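Local coordinates for extracellular ligand-binding receptor (Rhodopseudomonas palustris, PDB 4F06), which binds p-hydroxybenzoic acid as the solute-binding protein of an ABC transporter, probably delivering lignin-derived aromatic acids for uptake, at residues L63-I68 and A89-E94; T140-A145 and K161-E166. All coordinates share one frame; numbering follows the deposited sequence. Where two conformers were deposited one is given.

Interaction 1 of 2, residues L63-I68 and A89-E94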
loop_
_atom_site.group_PDB
_atom_site.type_symbol
_atom_site.label_atom_id
_atom_site.label_comp_id
_atom_site.label_asym_id
_atom_site.label_seq_id
_atom_site.Cartn_x
_atom_site.Cartn_y
_atom_site.Cartn_z
ATOM N N LEU A 63 12.490 16.763 5.334
ATOM C CA LEU A 63 11.345 17.304 4.595
ATOM C C LEU A 63 10.185 17.565 5.550
ATOM O O LEU A 63 9.513 18.595 5.423
ATOM C CB LEU A 63 10.893 16.302 3.530
ATOM C CG LEU A 63 11.837 16.087 2.332
ATOM C CD1 LEU A 63 11.299 14.923 1.504
ATOM C CD2 LEU A 63 12.027 17.342 1.514
ATOM N N ALA A 64 9.940 16.632 6.465
ATOM C CA ALA A 64 8.843 16.835 7.422
ATOM C C ALA A 64 9.071 18.070 8.290
ATOM O O ALA A 64 8.141 18.846 8.536
ATOM C CB ALA A 64 8.682 15.572 8.248
ATOM N N GLN A 65 10.312 18.213 8.771
ATOM C CA GLN A 65 10.614 19.370 9.618
ATOM C C GLN A 65 10.465 20.671 8.828
ATOM O O GLN A 65 9.953 21.644 9.377
ATOM C CB GLN A 65 12.023 19.246 10.203
ATOM C CG GLN A 65 12.073 18.130 11.218
ATOM C CD GLN A 65 13.448 17.814 11.730
ATOM O OE1 GLN A 65 14.452 18.023 11.029
ATOM N NE2 GLN A 65 13.509 17.327 12.984
ATOM N N GLU A 66 10.894 20.715 7.559
ATOM C CA GLU A 66 10.699 21.929 6.762
ATOM C C GLU A 66 9.214 22.221 6.570
ATOM O O GLU A 66 8.767 23.378 6.597
ATOM C CB GLU A 66 11.392 21.787 5.391
ATOM C CG GLU A 66 11.245 23.024 4.488
ATOM C CD GLU A 66 10.056 23.094 3.442
ATOM O OE1 GLU A 66 9.274 22.166 3.161
ATOM O OE2 GLU A 66 9.884 24.159 2.795
ATOM N N LEU A 67 8.428 21.185 6.296
ATOM C CA LEU A 67 6.982 21.412 6.108
ATOM C C LEU A 67 6.341 21.949 7.414
ATOM O O LEU A 67 5.504 22.845 7.366
ATOM C CB LEU A 67 6.280 20.118 5.693
ATOM C CG LEU A 67 6.551 19.716 4.236
ATOM C CD1 LEU A 67 6.296 18.207 4.033
ATOM C CD2 LEU A 67 5.713 20.589 3.320
ATOM N N ILE A 68 6.752 21.403 8.571
ATOM C CA ILE A 68 6.218 21.858 9.855
ATOM C C ILE A 68 6.636 23.309 10.132
ATOM O O ILE A 68 5.797 24.136 10.538
ATOM C CB ILE A 68 6.707 20.921 10.991
ATOM C CG1 ILE A 68 5.995 19.549 10.893
ATOM C CG2 ILE A 68 6.449 21.496 12.396
ATOM C CD1 ILE A 68 6.675 18.421 11.646
ATOM N N ALA A 89 7.883 9.547 12.241
ATOM C CA ALA A 89 6.969 9.231 13.357
ATOM C C ALA A 89 7.323 9.883 14.713
ATOM O O ALA A 89 6.428 10.438 15.355
ATOM C CB ALA A 89 6.876 7.724 13.505
ATOM N N PRO A 90 8.600 9.815 15.155
ATOM C CA PRO A 90 8.915 10.308 16.521
ATOM C C PRO A 90 8.772 11.853 16.603
ATOM O O PRO A 90 8.752 12.377 17.717
ATOM C CB PRO A 90 10.343 9.760 16.836
ATOM C CG PRO A 90 10.884 9.382 15.517
ATOM C CD PRO A 90 9.773 9.131 14.551
ATOM N N LEU A 91 8.647 12.607 15.491
ATOM C CA LEU A 91 8.566 14.094 15.467
ATOM C C LEU A 91 7.175 14.562 15.840
ATOM O O LEU A 91 6.978 15.706 16.238
ATOM C CB LEU A 91 8.912 14.692 14.007
ATOM C CG LEU A 91 10.196 14.261 13.352
ATOM C CD1 LEU A 91 10.197 14.870 11.993
ATOM C CD2 LEU A 91 11.344 14.799 14.189
ATOM N N LEU A 92 6.195 13.722 15.541
ATOM C CA LEU A 92 4.822 14.209 15.359
ATOM C C LEU A 92 4.183 14.722 16.636
ATOM O O LEU A 92 3.500 15.754 16.614
ATOM C CB LEU A 92 3.926 13.102 14.793
ATOM C CG LEU A 92 4.396 12.494 13.459
ATOM C CD1 LEU A 92 3.556 11.266 13.154
ATOM C CD2 LEU A 92 4.353 13.556 12.343
ATOM N N GLN A 93 4.405 14.014 17.754
ATOM C CA GLN A 93 3.671 14.385 18.935
ATOM C C GLN A 93 4.178 15.726 19.485
ATOM O O GLN A 93 3.381 16.641 19.800
ATOM C CB GLN A 93 3.753 13.294 19.974
ATOM C CG GLN A 93 2.942 13.576 21.235
ATOM C CD GLN A 93 2.982 12.424 22.202
ATOM O OE1 GLN A 93 3.816 11.522 22.119
ATOM N NE2 GLN A 93 2.050 12.456 23.170
ATOM N N GLU A 94 5.503 15.913 19.561
ATOM C CA GLU A 94 6.048 17.195 20.007
ATOM C C GLU A 94 5.640 18.326 19.065
ATOM O O GLU A 94 5.395 19.459 19.517
ATOM C CB GLU A 94 7.582 17.101 20.176
ATOM C CG GLU A 94 8.241 18.374 20.692
ATOM C CD GLU A 94 7.846 18.708 22.120
ATOM O OE1 GLU A 94 7.264 17.852 22.840
ATOM O OE2 GLU A 94 8.173 19.840 22.544
#
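Q65 and L91 bring the two backbones closest, with their CA atoms 8.1 Å apart, where a regular turn of helix 57-69 faces segment 89-94, which leads into helix 92-95. No hydrogen bond crosses between the segments, and a side chain fills the gap. L91 reaches over from its own backbone, with CG set anti to the carbonyl carbon (chi1 -52°), and its two methyls divide the work. CD1 meets the helix surface, 3.8 Å from CG of Q65 and 4.1 Å from CB of A64. CD2 lies beside the amide end of Q65, 3.5 Å from NE2, a van der Waals contact, since a methyl cannot accept a hydrogen bond. The branched leucine suits this place because one residue can touch both the small A64 and the longer chain beside it. A64, with nothing beyond CB, lets the leucine come near the helix. Q65 runs extended beyond CG (chi2 173°) and crosses the L91 side chain at about a right angle; its methylenes offer an apolar flank while its polar amide lies at the exposed border of the contact. Beneath the contact runs strand 75-78 of the N-terminal sheet, whose L76 receives A64, L67, I68 and L92; L67 also packs on strand 43-51, and L92 reaches I116 of strand 116-118, so the two helices lie over the same sheet.

Interaction 2 of 2, residues T140-A145 and K161-E166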
loop_
_atom_site.group_PDB
_atom_site.type_symbol
_atom_site.label_atom_id
_atom_site.label_comp_id
_atom_site.label_asym_id
_atom_site.label_seq_id
_atom_site.Cartn_x
_atom_site.Cartn_y
_atom_site.Cartn_z
ATOM N N THR A 140 1.990 -27.144 -1.308
ATOM C CA THR A 140 2.499 -27.880 -0.161
ATOM C C THR A 140 3.881 -27.449 0.267
ATOM O O THR A 140 4.147 -27.456 1.480
ATOM C CB THR A 140 2.534 -29.380 -0.421
ATOM O OG1 THR A 140 3.265 -29.601 -1.616
ATOM C CG2 THR A 140 1.140 -29.894 -0.635
ATOM N N LYS A 141 4.746 -27.085 -0.695
ATOM C CA LYS A 141 6.080 -26.586 -0.374
ATOM C C LYS A 141 6.275 -25.210 -1.026
ATOM O O LYS A 141 6.231 -25.083 -2.251
ATOM C CB LYS A 141 7.132 -27.564 -0.888
ATOM C CG LYS A 141 7.075 -28.918 -0.175
ATOM C CD LYS A 141 8.240 -29.802 -0.640
ATOM C CE LYS A 141 8.096 -31.248 -0.184
ATOM N NZ LYS A 141 7.715 -31.422 1.238
ATOM N N VAL A 142 6.467 -24.182 -0.202
ATOM C CA VAL A 142 6.560 -22.811 -0.690
ATOM C C VAL A 142 7.964 -22.258 -0.498
ATOM O O VAL A 142 8.598 -22.504 0.545
ATOM C CB VAL A 142 5.523 -21.919 0.032
ATOM C CG1 VAL A 142 5.795 -20.428 -0.207
ATOM C CG2 VAL A 142 4.111 -22.256 -0.463
ATOM N N ALA A 143 8.459 -21.538 -1.517
ATOM C CA ALA A 143 9.663 -20.720 -1.386
ATOM C C ALA A 143 9.212 -19.272 -1.205
ATOM O O ALA A 143 8.456 -18.728 -2.043
ATOM C CB ALA A 143 10.513 -20.814 -2.661
ATOM N N ILE A 144 9.648 -18.669 -0.098
ATOM C CA ILE A 144 9.390 -17.249 0.150
ATOM C C ILE A 144 10.553 -16.409 -0.351
ATOM O O ILE A 144 11.693 -16.730 -0.028
ATOM C CB ILE A 144 9.154 -16.978 1.658
ATOM C CG1 ILE A 144 7.921 -17.761 2.190
ATOM C CG2 ILE A 144 9.070 -15.475 1.943
ATOM C CD1 ILE A 144 7.754 -17.679 3.703
ATOM N N ALA A 145 10.257 -15.330 -1.065
ATOM C CA ALA A 145 11.306 -14.409 -1.490
ATOM C C ALA A 145 10.777 -13.007 -1.188
ATOM O O ALA A 145 9.749 -12.594 -1.759
ATOM C CB ALA A 145 11.604 -14.531 -2.989
ATOM N N LYS A 161 3.981 -18.128 9.447
ATOM C CA LYS A 161 3.143 -18.507 10.581
ATOM C C LYS A 161 1.800 -19.052 10.105
ATOM O O LYS A 161 1.292 -20.066 10.626
ATOM C CB LYS A 161 2.947 -17.303 11.515
ATOM C CG LYS A 161 4.174 -16.979 12.355
ATOM C CD LYS A 161 3.953 -15.891 13.381
ATOM C CE LYS A 161 5.234 -15.656 14.167
ATOM N NZ LYS A 161 4.948 -14.664 15.240
ATOM N N THR A 162 1.216 -18.393 9.104
ATOM C CA THR A 162 -0.158 -18.769 8.686
ATOM C C THR A 162 -0.130 -20.060 7.872
ATOM O O THR A 162 -0.911 -20.974 8.116
ATOM C CB THR A 162 -0.788 -17.625 7.863
ATOM O OG1 THR A 162 -0.701 -16.398 8.599
ATOM C CG2 THR A 162 -2.222 -17.907 7.480
ATOM N N PHE A 163 0.786 -20.137 6.907
ATOM C CA PHE A 163 0.882 -21.334 6.052
ATOM C C PHE A 163 1.264 -22.586 6.858
ATOM O O PHE A 163 0.701 -23.660 6.661
ATOM C CB PHE A 163 1.856 -21.069 4.880
ATOM C CG PHE A 163 1.825 -22.144 3.817
ATOM C CD1 PHE A 163 0.656 -22.403 3.095
ATOM C CD2 PHE A 163 3.011 -22.833 3.470
ATOM C CE1 PHE A 163 0.660 -23.372 2.092
ATOM C CE2 PHE A 163 3.013 -23.770 2.443
ATOM C CZ PHE A 163 1.833 -24.049 1.766
ATOM N N GLU A 164 2.220 -22.427 7.778
ATOM C CA GLU A 164 2.626 -23.585 8.584
ATOM C C GLU A 164 1.495 -23.991 9.534
ATOM O O GLU A 164 1.313 -25.192 9.767
ATOM C CB GLU A 164 3.953 -23.307 9.333
ATOM C CG GLU A 164 5.112 -23.141 8.333
ATOM C CD GLU A 164 6.381 -22.617 8.945
ATOM O OE1 GLU A 164 6.531 -22.690 10.176
ATOM O OE2 GLU A 164 7.250 -22.091 8.189
ATOM N N ALA A 165 0.670 -23.062 10.025
ATOM C CA ALA A 165 -0.421 -23.467 10.896
ATOM C C ALA A 165 -1.481 -24.279 10.106
ATOM O O ALA A 165 -2.228 -25.043 10.702
ATOM C CB ALA A 165 -1.051 -22.242 11.520
ATOM N N GLU A 166 -1.535 -24.044 8.789
ATOM C CA GLU A 166 -2.403 -24.765 7.847
ATOM C C GLU A 166 -1.793 -26.134 7.424
ATOM O O GLU A 166 -2.398 -26.872 6.638
ATOM C CB GLU A 166 -2.628 -23.906 6.582
ATOM C CG GLU A 166 -3.414 -22.606 6.751
ATOM C CD GLU A 166 -4.932 -22.772 6.703
ATOM O OE1 GLU A 166 -5.449 -23.665 5.999
ATOM O OE2 GLU A 166 -5.616 -21.988 7.380
#
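F163 packs its ring against V142 inside a beta-alpha-beta unit, in which strand 141-147 leads through helix 150-165 to the parallel strand 169-176, as in the alpha/beta lobes of periplasmic binding proteins. The two side chains cross obliquely, and CG2 of V142 meets the CE2-CZ end of the ring, lying 3.5 Å from CE2 of F163 and 3.7 Å from CZ. Both side chains start toward each other: F163 leaves the helix with CG anti to the backbone N (chi1 -169°), which swings the ring out to the strand. A beta-branched valine suits a strand and presents a compact apolar surface, while the long, flat phenylalanine can span a helix-to-sheet gap whose nearest CA atoms are 8.9 Å apart. The ring also meets F159 of its own helix, the two planes about 35° apart, and touches A131 and A134 of helix 123-136. Were F163 shortened to an alanine, helix and strand would probably be left with a gap between them, and CG2 of V142 would lose its contacts with CE2 and CZ, keeping F159 as its aromatic neighbour. T140, whose hydroxyl is hydrogen-bonded to D196, contributes its backbone to the contact: its carbonyl O lies 4.0 Å from CE2 of F163.

In the fold
From the N terminus, the chain passes through helix 57-69, strand 75-78 and helix 82-88 before residues 89-94 return to 63-68, so interaction 1 closes a loop with 20 residues between its segments. The chain then adds strands 99-101 and 116-118 and helix 123-136. Interaction 2 opens at 140 and closes at 161-166, with 15 intervening residues, mostly helical. The two contacts thus follow in series, neither nested nor crossed, with centres about 39 Å apart and nearest atoms about 23 Å apart. Interaction 1 joins helix 57-69 to the segment leading into helix 92-95, over the six-stranded sheet, whereas interaction 2 joins a strand of the other sheet to its following helix.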